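Local coordinates for appr-1-p processing domain protein (Thermus aquaticus Y51MC23, PDB 5M31) that belongs to the macro domain family, a compact alpha/beta fold in which helices pack against a central mixed beta-sheet, at residues V41-Q44 with F45-A48; Q54-V57 with K58-R62; R75-A79 with Q80-I84. One frame throughout, in Å; residues are numbered along the deposited sequence.

How the contacts relate
Along the chain the three contacts come in series, with none nested in or crossing another. Contact 1 lies within helix 40-48 and contact 2 at the far end of the next helix, 50-61; each joins successive turns of one helix rather than closing a loop. Contact 3 does close one, the connection between strand 71-74 and the antiparallel strand 83-88 at one edge of the mixed sheet. Contacts 1 and 3 meet where Phe45 CD2 packs on Ile84 CG2 at 4.0 Å, one of the places where helix 40-48 packs on the sheet. Contact 2 touches neither, its nearest atoms about 7 Å from contact 1 and about 8 Å from contact 3, but Ala55 and Ala59 rest on strand 71-74.

Contact 1 of 3, residues V41-Q44 with F45-A48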
loop_
_atom_site.group_PDB
_atom_site.type_symbol
_atom_site.label_atom_id
_atom_site.label_comp_id
_atom_site.label_asym_id
_atom_site.label_seq_id
_atom_site.Cartn_x
_atom_site.Cartn_y
_atom_site.Cartn_z
ATOM N N VAL A 41 8.053 4.695 5.009
ATOM C CA VAL A 41 6.924 5.162 4.271
ATOM C C VAL A 41 5.789 5.548 5.224
ATOM O O VAL A 41 5.141 6.591 5.060
ATOM C CB VAL A 41 6.464 4.032 3.301
ATOM C CG1 VAL A 41 5.103 4.354 2.680
ATOM C CG2 VAL A 41 7.513 3.874 2.193
ATOM N N ALA A 42 5.557 4.716 6.223
ATOM C CA ALA A 42 4.378 4.895 7.087
ATOM C C ALA A 42 4.497 6.242 7.835
ATOM O O ALA A 42 3.517 6.920 8.057
ATOM C CB ALA A 42 4.238 3.748 8.051
ATOM N N LEU A 43 5.713 6.594 8.248
ATOM C CA LEU A 43 5.940 7.892 8.893
ATOM C C LEU A 43 5.537 9.049 7.988
ATOM O O LEU A 43 4.867 9.994 8.417
ATOM C CB LEU A 43 7.415 8.036 9.283
ATOM C CG LEU A 43 7.759 9.359 9.943
ATOM C CD1 LEU A 43 6.819 9.675 11.092
ATOM C CD2 LEU A 43 9.196 9.339 10.438
ATOM N N GLN A 44 5.865 8.945 6.710
ATOM C CA GLN A 44 5.523 10.008 5.758
ATOM C C GLN A 44 4.001 10.097 5.634
ATOM O O GLN A 44 3.417 11.192 5.606
ATOM C CB GLN A 44 6.153 9.751 4.377
ATOM C CG GLN A 44 7.657 9.451 4.379
ATOM C CD GLN A 44 8.486 10.386 5.236
ATOM O OE1 GLN A 44 9.139 9.963 6.224
ATOM N NE2 GLN A 44 8.525 11.646 4.846
ATOM N N PHE A 45 3.364 8.926 5.565
ATOM C CA PHE A 45 1.893 8.858 5.527
ATOM C C PHE A 45 1.249 9.397 6.780
ATOM O O PHE A 45 0.244 10.104 6.697
ATOM C CB PHE A 45 1.400 7.432 5.202
ATOM C CG PHE A 45 1.318 7.154 3.718
ATOM C CD1 PHE A 45 2.447 6.755 3.020
ATOM C CD2 PHE A 45 0.145 7.280 3.031
ATOM C CE1 PHE A 45 2.384 6.489 1.649
ATOM C CE2 PHE A 45 0.075 6.977 1.689
ATOM C CZ PHE A 45 1.162 6.591 0.990
ATOM N N LYS A 46 1.801 9.098 7.951
ATOM C CA LYS A 46 1.233 9.644 9.193
ATOM C C LYS A 46 1.181 11.165 9.158
ATOM O O LYS A 46 0.159 11.762 9.485
ATOM C CB LYS A 46 2.018 9.241 10.389
ATOM C CG LYS A 46 1.417 9.772 11.660
ATOM C CD LYS A 46 1.997 9.100 12.881
ATOM C CE LYS A 46 3.454 9.431 13.074
ATOM N NZ LYS A 46 3.983 8.756 14.289
ATOM N N ARG A 47 2.310 11.755 8.764
ATOM C CA ARG A 47 2.451 13.261 8.681
ATOM C C ARG A 47 1.544 13.888 7.611
ATOM O O ARG A 47 0.936 14.923 7.866
ATOM C CB ARG A 47 3.951 13.644 8.561
ATOM C CG ARG A 47 4.748 13.143 9.752
ATOM C CD ARG A 47 6.067 13.795 10.081
ATOM N NE ARG A 47 7.167 13.338 9.245
ATOM C CZ ARG A 47 8.422 13.149 9.653
ATOM N NH1 ARG A 47 8.767 13.232 10.938
ATOM N NH2 ARG A 47 9.341 12.798 8.763
ATOM N N ALA A 48 1.390 13.225 6.449
ATOM C CA ALA A 48 0.626 13.756 5.316
ATOM C C ALA A 48 -0.847 13.511 5.488
ATOM O O ALA A 48 -1.677 14.227 4.921
ATOM C CB ALA A 48 1.100 13.085 4.035
#
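Successive turns of helix 40-48 in the macro domain meet here through i to i+4 pairs, Val41 with Phe45 on the inner side and Leu43 with Arg47 on the outer. Val41 CG1, anti to the backbone N (chi1 169°), lies alongside the Phe45 ring and touches CD1 at 3.6 Å; the two side chains run the same way. The carbonyl O of Val41 approaches the edge of that ring in its plane, 3.4 Å from CD1, while also accepting a bond from Phe45 N (3.0 Å). Asn29 of strand 26-31 and Leu19 and Leu20 also pack on the Phe45 side chain. On the outer side the Arg47 chain bends at chi3 (-80°), which turns the guanidinium back over Leu43: CG of Leu43 sits below the centre of one face, and CD2 reaches NH2 at 3.8 Å. Leu43 CD1 meets Lys46 CE at 3.9 Å, whereas Lys46 NZ goes on to hydrogen-bond Met37 O, and the lysine makes a cation-pi contact with Tyr53. Gln44 runs beside Arg47, its amide plane turned 86° from the guanidinium and OE1 still 3.8 Å from NH2. Four backbone bonds, Phe45 to Ala48 N onto Val41 to Gln44 O, hold the turns together. The chemistry is therefore divided: hydrocarbon and aromatic contacts face the protein, while outside the arginine's flat cation rests on leucine carbons.

Contact 2 of 3, residues Q54-V57 with K58-R62; sequences QAYV and KACER
Tyr56 and Cys60, one turn apart near the end of helix 50-61, form a sulfur-aromatic contact. In Tyr56 the CB leaves on a bond directed away from 58-62, and CG stands anti to the backbone N (chi1 159°), which sets the ring alongside the next turn, under Cys60 SG. The sulfur lies over one face, 3.8 Å from the ring centroid and 26° off the normal. Going outward, CD1 is 3.9 Å from SG, CE1 comes closest at 3.4 Å, CZ follows at 3.6 Å and OH at 3.8 Å, so the sulfur is displaced toward the rim on the hydroxyl side. The tip is held from outside: Tyr56 OH hydrogen-bonds to Asn32 O and more weakly to Gly35 N. Cys60 N donates to Tyr56 O at 2.8 Å, which keeps the two residues one helical turn apart. On the outer side, Glu61 folds its CG against Val57 O, and its OE2 approaches Val57 CG1. Water 1 donates to Ala55 O and accepts from Arg62 NH2, bridging the arginine to a carbonyl about two turns back. The contact thus pairs a polarisable sulfur with a pi face, while the buried phenol finds its polar partner on the loop that includes Asn32.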
loop_
_atom_site.group_PDB
_atom_site.type_symbol
_atom_site.label_atom_id
_atom_site.label_comp_id
_atom_site.label_asym_id
_atom_site.label_seq_id
_atom_site.Cartn_x
_atom_site.Cartn_y
_atom_site.Cartn_z
ATOM N N GLN A 54 -5.233 8.062 12.302
ATOM C CA GLN A 54 -6.145 7.810 13.434
ATOM C C GLN A 54 -7.092 6.676 13.138
ATOM O O GLN A 54 -7.350 5.846 13.993
ATOM C CB GLN A 54 -6.946 9.076 13.815
ATOM C CG GLN A 54 -6.108 10.240 14.406
ATOM C CD GLN A 54 -5.207 9.879 15.610
ATOM O OE1 GLN A 54 -5.509 8.993 16.419
ATOM N NE2 GLN A 54 -4.103 10.616 15.746
ATOM N N ALA A 55 -7.643 6.641 11.913
ATOM C CA ALA A 55 -8.515 5.521 11.535
ATOM C C ALA A 55 -7.805 4.178 11.591
ATOM O O ALA A 55 -8.369 3.178 12.099
ATOM C CB ALA A 55 -9.101 5.750 10.154
ATOM N N TYR A 56 -6.555 4.179 11.141
ATOM C CA TYR A 56 -5.691 2.993 11.183
ATOM C C TYR A 56 -5.433 2.525 12.608
ATOM O O TYR A 56 -5.507 1.315 12.921
ATOM C CB TYR A 56 -4.389 3.278 10.456
ATOM C CG TYR A 56 -3.241 2.378 10.825
ATOM C CD1 TYR A 56 -3.058 1.125 10.211
ATOM C CD2 TYR A 56 -2.322 2.797 11.743
ATOM C CE1 TYR A 56 -1.981 0.293 10.550
ATOM C CE2 TYR A 56 -1.281 1.993 12.091
ATOM C CZ TYR A 56 -1.063 0.778 11.468
ATOM O OH TYR A 56 0.040 -0.009 11.946
ATOM N N VAL A 57 -5.152 3.456 13.495
ATOM C CA VAL A 57 -4.944 3.098 14.890
ATOM C C VAL A 57 -6.182 2.413 15.459
ATOM O O VAL A 57 -6.073 1.345 16.110
ATOM C CB VAL A 57 -4.557 4.298 15.743
ATOM C CG1 VAL A 57 -4.642 3.993 17.218
ATOM C CG2 VAL A 57 -3.158 4.764 15.338
ATOM N N LYS A 58 -7.360 3.002 15.237
ATOM C CA LYS A 58 -8.582 2.394 15.693
ATOM C C LYS A 58 -8.847 1.019 15.062
ATOM O O LYS A 58 -9.243 0.089 15.795
ATOM C CB LYS A 58 -9.763 3.336 15.459
ATOM C CG LYS A 58 -9.731 4.533 16.393
ATOM C CD LYS A 58 -10.801 5.547 16.017
ATOM C CE LYS A 58 -10.766 6.779 16.924
ATOM N NZ LYS A 58 -11.467 6.514 18.220
ATOM N N ALA A 59 -8.516 0.844 13.779
ATOM C CA ALA A 59 -8.733 -0.441 13.102
ATOM C C ALA A 59 -7.801 -1.500 13.709
ATOM O O ALA A 59 -8.158 -2.685 13.905
ATOM C CB ALA A 59 -8.486 -0.334 11.632
ATOM N N CYS A 60 -6.585 -1.075 14.015
ATOM C CA CYS A 60 -5.658 -2.028 14.688
ATOM C C CYS A 60 -6.170 -2.416 16.079
ATOM O O CYS A 60 -5.980 -3.558 16.516
ATOM C CB CYS A 60 -4.241 -1.458 14.782
ATOM S SG CYS A 60 -3.301 -1.345 13.233
ATOM N N GLU A 61 -6.691 -1.457 16.838
ATOM C CA GLU A 61 -7.228 -1.759 18.187
ATOM C C GLU A 61 -8.351 -2.781 18.111
ATOM O O GLU A 61 -8.496 -3.632 19.005
ATOM C CB GLU A 61 -7.683 -0.463 18.884
ATOM C CG GLU A 61 -6.487 0.387 19.327
ATOM C CD GLU A 61 -6.831 1.811 19.812
ATOM O OE1 GLU A 61 -7.915 2.355 19.481
ATOM O OE2 GLU A 61 -5.961 2.390 20.523
ATOM N N ARG A 62 -9.104 -2.741 17.020
ATOM C CA ARG A 62 -10.181 -3.687 16.780
ATOM C C ARG A 62 -9.719 -5.046 16.257
ATOM O O ARG A 62 -10.538 -5.941 16.133
ATOM C CB ARG A 62 -11.174 -3.123 15.784
ATOM C CG ARG A 62 -11.925 -1.910 16.251
ATOM C CD ARG A 62 -13.089 -1.624 15.305
ATOM N NE ARG A 62 -12.696 -1.225 13.939
ATOM C CZ ARG A 62 -12.488 0.041 13.529
ATOM N NH1 ARG A 62 -12.575 1.070 14.386
ATOM N NH2 ARG A 62 -12.206 0.288 12.257
HETATM O O HOH W 1 -11.050 2.868 11.774
#

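Contact 3 of 3, residues R75-A79 with Q80-I84; sequences RGPLA and QPRYI
Arg75 and Arg82 pair through their backbones across the loop between strands 71-74 and 83-88; the Arg75 side chain runs along the 80-82 backbone, and that of Arg82 along Gly76 and Pro77. Arg75 N donates to Arg82 O at 2.6 Å, almost straight at 172°. The CB and CG of Arg75 pass Arg82 O and CD passes Pro81 O, after which a bend at chi3 (69°) brings the guanidinium back to the carbonyls. NH2 bonds Pro81 O at 3.0 Å, in the carbonyl plane and on a lone pair, and makes a weak bond to Gln80 O. The same arginine's NH1 donates to water 2 at 2.9 Å, and that water reaches weakly to Gln80 O. Between the two carbonyls lies the cis peptide bond of Gln80-Pro81, with Pro81 CD 3.6 Å from Arg75 NH2.

Arg82 behaves differently. Its chain is extended from CG to NE, starting from a CG anti to the backbone N (chi1 169°), with CG and CD each 3.4 Å from Gly76 O. The guanidinium is sandwiched, Pro77 CA over one face toward the rim and Tyr83 OH over the centre of the other, while Arg82 CG lies over the Tyr83 ring. Its NE makes a salt bridge with Asp74 OD1, the atom that also accepts from Gly76 N. Water 3 links Ala79 O and, weakly, Arg82 N. Gln80, bent at chi2, hydrogen-bonds Val24 O through NE2.

A type I beta turn from Gly76 to Ala79, closed by Ala79 N to Gly76 O, lies within this loop. The whole is a beta hairpin connection with a cis-proline, joining two antiparallel neighbours at the edge of the macro domain sheet.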
loop_
_atom_site.group_PDB
_atom_site.type_symbol
_atom_site.label_atom_id
_atom_site.label_comp_id
_atom_site.label_asym_id
_atom_site.label_seq_id
_atom_site.Cartn_x
_atom_site.Cartn_y
_atom_site.Cartn_z
ATOM N N ARG A 75 -11.061 9.135 2.032
ATOM C CA ARG A 75 -10.976 10.524 2.410
ATOM C C ARG A 75 -12.169 11.307 1.876
ATOM O O ARG A 75 -12.334 12.476 2.174
ATOM C CB ARG A 75 -9.672 11.123 1.908
ATOM C CG ARG A 75 -8.421 10.444 2.467
ATOM C CD ARG A 75 -7.156 11.033 1.878
ATOM N NE ARG A 75 -6.931 12.404 2.336
ATOM C CZ ARG A 75 -6.555 13.427 1.580
ATOM N NH1 ARG A 75 -6.378 14.631 2.120
ATOM N NH2 ARG A 75 -6.331 13.274 0.270
ATOM N N GLY A 76 -12.988 10.662 1.077
ATOM C CA GLY A 76 -14.200 11.293 0.570
ATOM C C GLY A 76 -14.169 11.461 -0.938
ATOM O O GLY A 76 -13.124 11.438 -1.560
ATOM N N PRO A 77 -15.350 11.554 -1.545
ATOM C CA PRO A 77 -15.428 11.549 -2.991
ATOM C C PRO A 77 -14.767 12.727 -3.676
ATOM O O PRO A 77 -14.587 12.670 -4.891
ATOM C CB PRO A 77 -16.941 11.527 -3.263
ATOM C CG PRO A 77 -17.535 12.075 -2.020
ATOM C CD PRO A 77 -16.679 11.589 -0.914
ATOM N N LEU A 78 -14.494 13.827 -2.952
ATOM C CA LEU A 78 -13.895 15.011 -3.546
ATOM C C LEU A 78 -12.399 15.097 -3.286
ATOM O O LEU A 78 -11.749 16.079 -3.655
ATOM C CB LEU A 78 -14.575 16.306 -3.048
ATOM C CG LEU A 78 -16.082 16.333 -3.172
ATOM C CD1 LEU A 78 -16.674 17.623 -2.603
ATOM C CD2 LEU A 78 -16.527 16.152 -4.633
ATOM N N ALA A 79 -11.859 14.075 -2.646
ATOM C CA ALA A 79 -10.467 14.123 -2.210
ATOM C C ALA A 79 -9.559 13.508 -3.251
ATOM O O ALA A 79 -9.985 12.655 -4.032
ATOM C CB ALA A 79 -10.314 13.398 -0.907
ATOM N N GLN A 80 -8.282 13.896 -3.191
ATOM C CA GLN A 80 -7.211 13.252 -3.930
ATOM C C GLN A 80 -5.980 13.210 -3.062
ATOM O O GLN A 80 -5.600 14.233 -2.506
ATOM C CB GLN A 80 -6.881 14.003 -5.234
ATOM C CG GLN A 80 -5.953 13.243 -6.161
ATOM C CD GLN A 80 -4.508 13.347 -5.731
ATOM O OE1 GLN A 80 -4.065 14.427 -5.301
ATOM N NE2 GLN A 80 -3.773 12.246 -5.790
ATOM N N PRO A 81 -5.367 12.030 -2.943
ATOM C CA PRO A 81 -5.985 10.738 -3.244
ATOM C C PRO A 81 -7.240 10.513 -2.461
ATOM O O PRO A 81 -7.390 11.029 -1.340
ATOM C CB PRO A 81 -4.924 9.736 -2.807
ATOM C CG PRO A 81 -4.219 10.481 -1.714
ATOM C CD PRO A 81 -4.108 11.855 -2.191
ATOM N N ARG A 82 -8.197 9.811 -3.057
ATOM C CA ARG A 82 -9.419 9.515 -2.323
ATOM C C ARG A 82 -9.171 8.432 -1.258
ATOM O O ARG A 82 -9.767 8.502 -0.171
ATOM C CB ARG A 82 -10.540 9.096 -3.261
ATOM C CG ARG A 82 -11.678 8.558 -2.485
ATOM C CD ARG A 82 -12.946 8.474 -3.312
ATOM N NE ARG A 82 -14.060 8.095 -2.473
ATOM C CZ ARG A 82 -15.269 7.790 -2.910
ATOM N NH1 ARG A 82 -15.606 7.987 -4.191
ATOM N NH2 ARG A 82 -16.170 7.422 -2.031
ATOM N N TYR A 83 -8.371 7.428 -1.601
ATOM C CA TYR A 83 -8.160 6.262 -0.718
ATOM C C TYR A 83 -6.736 6.124 -0.317
ATOM O O TYR A 83 -5.815 6.298 -1.136
ATOM C CB TYR A 83 -8.571 4.970 -1.421
ATOM C CG TYR A 83 -10.002 4.933 -1.911
ATOM C CD1 TYR A 83 -11.053 4.799 -1.043
ATOM C CD2 TYR A 83 -10.269 5.066 -3.244
ATOM C CE1 TYR A 83 -12.352 4.728 -1.497
ATOM C CE2 TYR A 83 -11.573 5.071 -3.714
ATOM C CZ TYR A 83 -12.599 4.881 -2.830
ATOM O OH TYR A 83 -13.926 4.853 -3.300
ATOM N N ILE A 84 -6.563 5.757 0.950
ATOM C CA ILE A 84 -5.282 5.256 1.479
ATOM C C ILE A 84 -5.426 3.768 1.768
ATOM O O ILE A 84 -6.347 3.400 2.472
ATOM C CB ILE A 84 -4.882 5.976 2.754
ATOM C CG1 ILE A 84 -4.888 7.506 2.583
ATOM C CG2 ILE A 84 -3.462 5.501 3.174
ATOM C CD1 ILE A 84 -3.929 8.022 1.568
HETATM O O HOH W 2 -5.681 16.467 -0.006
HETATM O O HOH W 3 -8.780 10.926 -6.034
#